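Local coordinates for ABC-type transport system, sugar-family extracellular solute-binding protein (Peptoclostridium difficile 630, PDB 6HNI) that binds tyrosine as the extracellular lipoprotein component of an ABC-type transport system, probably handing it on for uptake, and also has adhesive properties, at residues 26-31 with 42-47; 75-80 with 96-101; 120-125 with 130-135. The protein carries 1 engineered substitution. All blocks are in the same frame, centred on the assembly; numbering follows the deposited sequence.

Following the chain from its N terminus, the three contacts come in series, none enclosing or crossing another. Contact 1 closes a short loop between strand 24-30 and helix 35-50, on one face of the five-stranded parallel sheet. Contact 2 closes a longer loop, through strand 87-91, by joining helices 70-82 and 93-102. Contact 3 closes the shortest loop, laying 120-125 beside the start of edge strand 132-136. Contacts 1 and 2 meet where CE2 of F80 lies 3.4 Å from C of G27; contacts 2 and 3 meet where CD1 of F100 lies 3.6 Å from CG2 of V132. Contacts 1 and 3 do not touch, though both reach the same sheet.

Contact 1. Residues 26-31 with 42-47; sequences IGITQL and TGFVKA
I28 reaches from the strand with its CD1 methyl to the F44 ring, 4.3 Å from CD2. The same methyl lies 4.4 Å from CG2 of V45, so one branch end of I28 meets two consecutive helix residues. Its reach follows from the extended end of the side chain, chi2 -175°, which carries CD1 out from the strand toward the helix. I26, two residues earlier and on the same face of the strand, meets F44 through its other branch: CG2 approaches CE2 at 4.5 Å, at the ring edge and near the ring plane. This is the strand-to-helix half of a beta-alpha-beta unit, strand 24-30, helix 35-50 and strand 59-65, in the parallel sheet of one lobe of a periplasmic-binding-protein fold. The short segments run nearly antiparallel, at 164°, with their axes 11.8 Å apart at closest approach. In F44 the CG is anti to the backbone N (chi1 177°), which extends the ring toward the sheet, where it meets the two isoleucines and also stacks with F89 of strand 87-91. All three cross-segment contacts are between apolar side chains, and the summed buried surface is 123 Å². On the helix, K46 makes a salt bridge to E259.

Contact 2. Residues 75-80 with 96-101; sequences SIASKF and AQAAFN
A77 and A98 touch across two neighbouring helices, and the walk along 75-80 shows how little else takes part. I76 turns to the sheet, where its side chain touches Q64 of strand 59-65; its CG2 sits over one face of the F80 ring, displaced to its margin, 3.7 Å from the plane. A77 directs its CB at the backbone of helix 93-102, coming within 3.5 Å of O of A98 and 3.7 Å of CA of A99. Its CA is 4.8 Å from the CA of A99, the closest CA pair between the segments. The A98 methyl also points toward helix 70-82, its CB 4.2 Å from CB of A77. A side chain of one carbon on each of these residues lets the backbones come this near. Past A77, K79 forms a salt bridge with D83 further along its helix, and F80 packs against I88 of strand 87-91, which A99 touches as well. The pair are thus the connecting helices before and after strand 87-91 in sequence, in the parallel alpha/beta sheet of a periplasmic-binding-protein lobe. The summed buried surface is 86 Å², with A77 contributing 51 Å². With a methyl against a carbonyl oxygen and a second methyl, the chemistry implies van der Waals packing whose closeness depends on the small size of the residues that meet.

Contact 3. Residues 120-125 with 130-135; sequences GLVKTL and TNVSGT
T130 meets the loop first, its hydroxyl OG1 giving a hydrogen bond to O of L121 over 2.8 Å. The donor lies in the carbonyl plane, at a C=O...OG1 angle of 151°. That hydroxyl is also an acceptor: N of V132, two residues on, donates to it over 3.2 Å with an N-H...O angle of 148°, forming an ST turn just before strand 132-136 begins. The chi1 of 66° tucks OG1 back over its own backbone, within range of both L121 O and V132 N. CG2 of T130 takes another direction and lies 3.6 Å from the same L121 oxygen.

The N131 side chain starts out away from the loop, and its ND2 hydrogen-bonds to the backbone oxygens of T103 and I106. V132 then returns to the contact. Its CB is 3.5 Å from O of L121, and its CG1, anti to the backbone N, packs 4.2 Å from CB of L121. V122 crosses V132 at about a right angle, placing CG1 4.1 Å from CB of V132 and 3.6 Å from O of V132. From S133 onward the strand departs from this loop, and OG of S133 hydrogen-bonds to O of M281.

The arrangement lays the irregular connection from strand 108-113 alongside the start of one of the two outer strands of the sheet, with the L121 side chain about 8 Å from the bound tyrosine. V132 O is buried here with no hydrogen-bond partner in the model. One hydrogen bond spans the contact, from T130 OG1 to L121 O, while the bond that OG1 accepts lies within 130-135; this is consistent with holding the L121 carbonyl against the ST turn, with L121 and V122 packed on V132 beside it.

Contact 1. Residues 26-31 with 42-47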
loop_
_atom_site.group_PDB
_atom_site.type_symbol
_atom_site.label_atom_id
_atom_site.label_comp_id
_atom_site.label_asym_id
_atom_site.label_seq_id
_atom_site.Cartn_x
_atom_site.Cartn_y
_atom_site.Cartn_z
ATOM N N ILE A 26 22.249 2.726 -6.147
ATOM C CA ILE A 26 20.937 2.791 -5.509
ATOM C C ILE A 26 20.508 1.350 -5.260
ATOM O O ILE A 26 20.525 0.529 -6.126
ATOM C CB ILE A 26 19.902 3.501 -6.406
ATOM C CG1 ILE A 26 20.362 4.934 -6.770
ATOM C CG2 ILE A 26 18.516 3.421 -5.760
ATOM C CD1 ILE A 26 19.402 5.586 -7.732
ATOM N N GLY A 27 20.077 1.096 -4.028
ATOM C CA GLY A 27 19.416 -0.187 -3.687
ATOM C C GLY A 27 17.919 0.012 -3.581
ATOM O O GLY A 27 17.491 0.958 -2.909
ATOM N N ILE A 28 17.163 -0.860 -4.274
ATOM C CA ILE A 28 15.699 -0.831 -4.138
ATOM C C ILE A 28 15.312 -2.127 -3.399
ATOM O O ILE A 28 15.676 -3.186 -3.820
ATOM C CB ILE A 28 14.992 -0.802 -5.483
ATOM C CG1 ILE A 28 15.423 0.422 -6.346
ATOM C CG2 ILE A 28 13.473 -0.826 -5.260
ATOM C CD1 ILE A 28 14.677 0.593 -7.641
ATOM N N THR A 29 14.631 -1.908 -2.287
ATOM C CA THR A 29 14.146 -3.062 -1.447
ATOM C C THR A 29 12.630 -3.020 -1.461
ATOM O O THR A 29 12.007 -2.092 -0.984
ATOM C CB THR A 29 14.780 -3.019 -0.056
ATOM O OG1 THR A 29 14.169 -4.099 0.740
ATOM C CG2 THR A 29 14.588 -1.767 0.716
ATOM N N GLN A 30 12.062 -4.069 -2.057
ATOM C CA GLN A 30 10.613 -4.183 -2.200
ATOM C C GLN A 30 10.117 -5.456 -1.463
ATOM O O GLN A 30 10.707 -6.503 -1.613
ATOM C CB GLN A 30 10.243 -4.275 -3.674
ATOM C CG GLN A 30 8.761 -4.268 -3.964
ATOM C CD GLN A 30 8.405 -4.266 -5.441
ATOM O OE1 GLN A 30 9.088 -3.598 -6.256
ATOM N NE2 GLN A 30 7.301 -4.912 -5.811
ATOM N N LEU A 31 9.049 -5.322 -0.681
ATOM C CA LEU A 31 8.605 -6.492 0.114
ATOM C C LEU A 31 8.207 -7.713 -0.728
ATOM O O LEU A 31 8.610 -8.850 -0.426
ATOM C CB LEU A 31 7.468 -6.032 1.006
ATOM C CG LEU A 31 6.752 -7.138 1.812
ATOM C CD1 LEU A 31 7.748 -7.748 2.757
ATOM C CD2 LEU A 31 5.582 -6.481 2.498
ATOM N N THR A 42 7.990 1.229 -10.727
ATOM C CA THR A 42 7.890 1.694 -12.112
ATOM C C THR A 42 8.000 3.215 -12.188
ATOM O O THR A 42 8.808 3.778 -12.988
ATOM C CB THR A 42 6.583 1.197 -12.732
ATOM O OG1 THR A 42 6.678 -0.222 -12.842
ATOM C CG2 THR A 42 6.341 1.776 -14.126
ATOM N N GLY A 43 7.222 3.918 -11.386
ATOM C CA GLY A 43 7.254 5.387 -11.369
ATOM C C GLY A 43 8.580 5.952 -10.929
ATOM O O GLY A 43 9.072 6.955 -11.537
ATOM N N PHE A 44 9.196 5.381 -9.907
ATOM C CA PHE A 44 10.462 5.871 -9.380
ATOM C C PHE A 44 11.520 5.811 -10.474
ATOM O O PHE A 44 12.252 6.797 -10.687
ATOM C CB PHE A 44 10.887 4.999 -8.198
ATOM C CG PHE A 44 12.207 5.308 -7.569
ATOM C CD1 PHE A 44 12.283 6.137 -6.498
ATOM C CD2 PHE A 44 13.365 4.624 -7.966
ATOM C CE1 PHE A 44 13.486 6.404 -5.867
ATOM C CE2 PHE A 44 14.582 4.898 -7.331
ATOM C CZ PHE A 44 14.637 5.766 -6.279
ATOM N N VAL A 45 11.621 4.694 -11.167
ATOM C CA VAL A 45 12.653 4.535 -12.197
ATOM C C VAL A 45 12.397 5.511 -13.355
ATOM O O VAL A 45 13.347 6.109 -13.913
ATOM C CB VAL A 45 12.749 3.060 -12.650
ATOM C CG1 VAL A 45 13.676 2.871 -13.844
ATOM C CG2 VAL A 45 13.188 2.181 -11.475
ATOM N N LYS A 46 11.135 5.699 -13.734
ATOM C CA LYS A 46 10.813 6.659 -14.809
ATOM C C LYS A 46 11.190 8.073 -14.387
ATOM O O LYS A 46 11.714 8.843 -15.250
ATOM C CB LYS A 46 9.334 6.613 -15.214
ATOM C CG LYS A 46 8.910 5.371 -15.947
ATOM C CD LYS A 46 7.420 5.355 -16.236
ATOM C CE LYS A 46 7.037 4.113 -17.023
ATOM N NZ LYS A 46 5.568 4.009 -17.150
ATOM N N ALA A 47 10.965 8.473 -13.135
ATOM C CA ALA A 47 11.330 9.817 -12.699
ATOM C C ALA A 47 12.843 9.971 -12.793
ATOM O O ALA A 47 13.349 11.017 -13.235
ATOM C CB ALA A 47 10.832 10.148 -11.275
#

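Contact 2. Residues 75-80 with 96-101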
loop_
_atom_site.group_PDB
_atom_site.type_symbol
_atom_site.label_atom_id
_atom_site.label_comp_id
_atom_site.label_asym_id
_atom_site.label_seq_id
_atom_site.Cartn_x
_atom_site.Cartn_y
_atom_site.Cartn_z
ATOM N N SER A 75 17.799 -9.030 5.664
ATOM C CA SER A 75 19.075 -9.373 5.000
ATOM C C SER A 75 19.310 -8.479 3.804
ATOM O O SER A 75 20.487 -8.133 3.571
ATOM C CB SER A 75 19.131 -10.841 4.594
ATOM O OG SER A 75 18.108 -11.227 3.709
ATOM N N ILE A 76 18.292 -8.121 3.037
ATOM C CA ILE A 76 18.490 -7.190 1.881
ATOM C C ILE A 76 19.048 -5.912 2.447
ATOM O O ILE A 76 19.995 -5.329 1.852
ATOM C CB ILE A 76 17.156 -6.938 1.140
ATOM C CG1 ILE A 76 16.714 -8.201 0.356
ATOM C CG2 ILE A 76 17.223 -5.690 0.293
ATOM C CD1 ILE A 76 15.293 -8.193 -0.116
ATOM N N ALA A 77 18.434 -5.385 3.487
ATOM C CA ALA A 77 18.807 -4.071 4.047
ATOM C C ALA A 77 20.192 -4.114 4.609
ATOM O O ALA A 77 21.008 -3.183 4.397
ATOM C CB ALA A 77 17.818 -3.623 5.094
ATOM N N SER A 78 20.543 -5.149 5.333
ATOM C CA SER A 78 21.878 -5.367 5.843
ATOM C C SER A 78 22.946 -5.318 4.722
ATOM O O SER A 78 23.992 -4.690 4.895
ATOM C CB SER A 78 21.967 -6.735 6.549
ATOM O OG SER A 78 23.285 -7.016 6.978
ATOM N N LYS A 79 22.670 -6.012 3.623
ATOM C CA LYS A 79 23.613 -6.079 2.520
ATOM C C LYS A 79 23.694 -4.706 1.831
ATOM O O LYS A 79 24.797 -4.277 1.447
ATOM C CB LYS A 79 23.180 -7.168 1.541
ATOM C CG LYS A 79 24.100 -7.377 0.353
ATOM C CD LYS A 79 25.504 -7.699 0.813
ATOM C CE LYS A 79 26.368 -8.387 -0.260
ATOM N NZ LYS A 79 26.363 -7.662 -1.558
ATOM N N PHE A 80 22.608 -3.989 1.651
ATOM C CA PHE A 80 22.686 -2.624 1.123
ATOM C C PHE A 80 23.519 -1.738 2.004
ATOM O O PHE A 80 24.334 -0.893 1.455
ATOM C CB PHE A 80 21.306 -1.976 0.989
ATOM C CG PHE A 80 20.446 -2.466 -0.130
ATOM C CD1 PHE A 80 20.911 -3.261 -1.168
ATOM C CD2 PHE A 80 19.122 -2.047 -0.189
ATOM C CE1 PHE A 80 20.096 -3.644 -2.214
ATOM C CE2 PHE A 80 18.300 -2.440 -1.226
ATOM C CZ PHE A 80 18.746 -3.259 -2.223
ATOM N N ALA A 96 10.869 -0.645 4.611
ATOM C CA ALA A 96 11.398 0.595 5.165
ATOM C C ALA A 96 11.920 0.457 6.570
ATOM O O ALA A 96 12.943 0.993 6.945
ATOM C CB ALA A 96 10.369 1.695 5.064
ATOM N N GLN A 97 11.137 -0.267 7.405
ATOM C CA GLN A 97 11.576 -0.490 8.775
ATOM C C GLN A 97 12.890 -1.268 8.834
ATOM O O GLN A 97 13.778 -0.930 9.640
ATOM C CB GLN A 97 10.491 -1.202 9.621
ATOM C CG GLN A 97 9.343 -0.296 9.905
ATOM C CD GLN A 97 8.287 -1.004 10.765
ATOM O OE1 GLN A 97 7.829 -2.099 10.396
ATOM N NE2 GLN A 97 7.854 -0.335 11.826
ATOM N N ALA A 98 13.011 -2.261 7.965
ATOM C CA ALA A 98 14.249 -3.016 7.881
ATOM C C ALA A 98 15.456 -2.134 7.448
ATOM O O ALA A 98 16.511 -2.251 7.995
ATOM C CB ALA A 98 14.108 -4.186 6.958
ATOM N N ALA A 99 15.229 -1.310 6.416
ATOM C CA ALA A 99 16.281 -0.401 5.907
ATOM C C ALA A 99 16.727 0.529 7.045
ATOM O O ALA A 99 17.919 0.692 7.292
ATOM C CB ALA A 99 15.730 0.374 4.743
ATOM N N PHE A 100 15.762 1.090 7.787
ATOM C CA PHE A 100 16.069 1.976 8.890
ATOM C C PHE A 100 16.825 1.280 10.033
ATOM O O PHE A 100 17.748 1.854 10.633
ATOM C CB PHE A 100 14.808 2.719 9.332
ATOM C CG PHE A 100 15.013 3.775 10.403
ATOM C CD1 PHE A 100 15.851 4.885 10.175
ATOM C CD2 PHE A 100 14.358 3.696 11.622
ATOM C CE1 PHE A 100 15.997 5.862 11.149
ATOM C CE2 PHE A 100 14.488 4.676 12.574
ATOM C CZ PHE A 100 15.298 5.770 12.342
ATOM N N ASN A 101 16.456 0.031 10.326
ATOM C CA ASN A 101 17.200 -0.720 11.274
ATOM C C ASN A 101 18.629 -0.976 10.825
ATOM O O ASN A 101 19.528 -1.000 11.644
ATOM C CB ASN A 101 16.494 -2.075 11.554
ATOM C CG ASN A 101 15.186 -1.929 12.315
ATOM O OD1 ASN A 101 14.881 -0.899 12.909
ATOM N ND2 ASN A 101 14.429 -3.013 12.322
#

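Contact 3. Residues 120-125 with 130-135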
loop_
_atom_site.group_PDB
_atom_site.type_symbol
_atom_site.label_atom_id
_atom_site.label_comp_id
_atom_site.label_asym_id
_atom_site.label_seq_id
_atom_site.Cartn_x
_atom_site.Cartn_y
_atom_site.Cartn_z
ATOM N N GLY A 120 7.894 4.480 13.164
ATOM C CA GLY A 120 9.166 4.840 13.802
ATOM C C GLY A 120 10.230 5.395 12.856
ATOM O O GLY A 120 11.375 5.468 13.242
ATOM N N LEU A 121 9.828 5.744 11.642
ATOM C CA LEU A 121 10.821 6.152 10.584
ATOM C C LEU A 121 11.190 7.609 10.623
ATOM O O LEU A 121 12.296 7.942 10.156
ATOM C CB LEU A 121 10.213 5.820 9.262
ATOM C CG LEU A 121 9.922 4.310 8.986
ATOM C CD1 LEU A 121 9.079 4.114 7.756
ATOM C CD2 LEU A 121 11.205 3.492 8.898
ATOM N N VAL A 122 10.271 8.476 10.995
ATOM C CA VAL A 122 10.454 9.929 10.980
ATOM C C VAL A 122 9.883 10.469 12.263
ATOM O O VAL A 122 8.926 9.856 12.832
ATOM C CB VAL A 122 9.776 10.563 9.763
ATOM C CG1 VAL A 122 10.297 9.952 8.464
ATOM C CG2 VAL A 122 8.266 10.498 9.780
ATOM N N LYS A 123 10.406 11.585 12.729
ATOM C CA LYS A 123 9.858 12.229 13.930
ATOM C C LYS A 123 8.556 12.962 13.663
ATOM O O LYS A 123 7.610 12.813 14.434
ATOM C CB LYS A 123 10.851 13.171 14.540
ATOM C CG LYS A 123 12.063 12.434 15.094
ATOM C CD LYS A 123 13.120 13.417 15.600
ATOM C CE LYS A 123 14.424 12.679 15.828
ATOM N NZ LYS A 123 15.394 13.526 16.565
ATOM N N THR A 124 8.513 13.732 12.587
ATOM C CA THR A 124 7.291 14.353 12.046
ATOM C C THR A 124 7.322 14.239 10.519
ATOM O O THR A 124 8.387 14.094 9.930
ATOM C CB THR A 124 7.155 15.843 12.403
ATOM O OG1 THR A 124 8.082 16.620 11.654
ATOM C CG2 THR A 124 7.404 16.106 13.869
ATOM N N LEU A 125 6.160 14.331 9.874
ATOM C CA LEU A 125 6.114 14.303 8.406
ATOM C C LEU A 125 6.835 15.525 7.795
ATOM O O LEU A 125 7.547 15.408 6.811
ATOM C CB LEU A 125 4.678 14.218 7.901
ATOM C CG LEU A 125 3.938 12.948 8.274
ATOM C CD1 LEU A 125 2.458 13.042 7.946
ATOM C CD2 LEU A 125 4.601 11.738 7.639
ATOM N N THR A 130 15.575 12.375 10.733
ATOM C CA THR A 130 16.232 11.073 10.627
ATOM C C THR A 130 16.811 10.996 9.202
ATOM O O THR A 130 16.690 11.959 8.419
ATOM C CB THR A 130 15.234 9.881 10.837
ATOM O OG1 THR A 130 14.302 9.866 9.758
ATOM C CG2 THR A 130 14.493 10.006 12.169
ATOM N N ASN A 131 17.375 9.859 8.845
ATOM C CA ASN A 131 17.846 9.609 7.497
ATOM C C ASN A 131 16.780 9.137 6.507
ATOM O O ASN A 131 17.094 8.577 5.465
ATOM C CB ASN A 131 19.054 8.656 7.461
ATOM C CG ASN A 131 18.760 7.255 8.055
ATOM O OD1 ASN A 131 18.260 7.179 9.171
ATOM N ND2 ASN A 131 19.183 6.206 7.371
ATOM N N VAL A 132 15.508 9.341 6.859
ATOM C CA VAL A 132 14.389 8.857 6.060
ATOM C C VAL A 132 13.468 9.987 5.600
ATOM O O VAL A 132 13.095 10.824 6.397
ATOM C CB VAL A 132 13.510 7.865 6.877
ATOM C CG1 VAL A 132 12.417 7.308 5.995
ATOM C CG2 VAL A 132 14.409 6.758 7.414
ATOM N N SER A 133 13.089 9.975 4.324
ATOM C CA SER A 133 11.977 10.769 3.819
ATOM C C SER A 133 11.316 10.011 2.676
ATOM O O SER A 133 11.571 8.798 2.513
ATOM C CB SER A 133 12.396 12.176 3.403
ATOM O OG SER A 133 11.204 12.928 3.160
ATOM N N GLY A 134 10.404 10.634 1.946
ATOM C CA GLY A 134 9.767 10.035 0.821
ATOM C C GLY A 134 8.293 10.346 0.765
ATOM O O GLY A 134 7.869 11.428 1.034
ATOM N N THR A 135 7.539 9.305 0.412
ATOM C CA THR A 135 6.108 9.437 0.250
ATOM C C THR A 135 5.361 8.409 1.159
ATOM O O THR A 135 5.888 7.349 1.459
ATOM C CB THR A 135 5.639 9.199 -1.189
ATOM O OG1 THR A 135 6.188 7.990 -1.693
ATOM C CG2 THR A 135 6.114 10.349 -2.119
#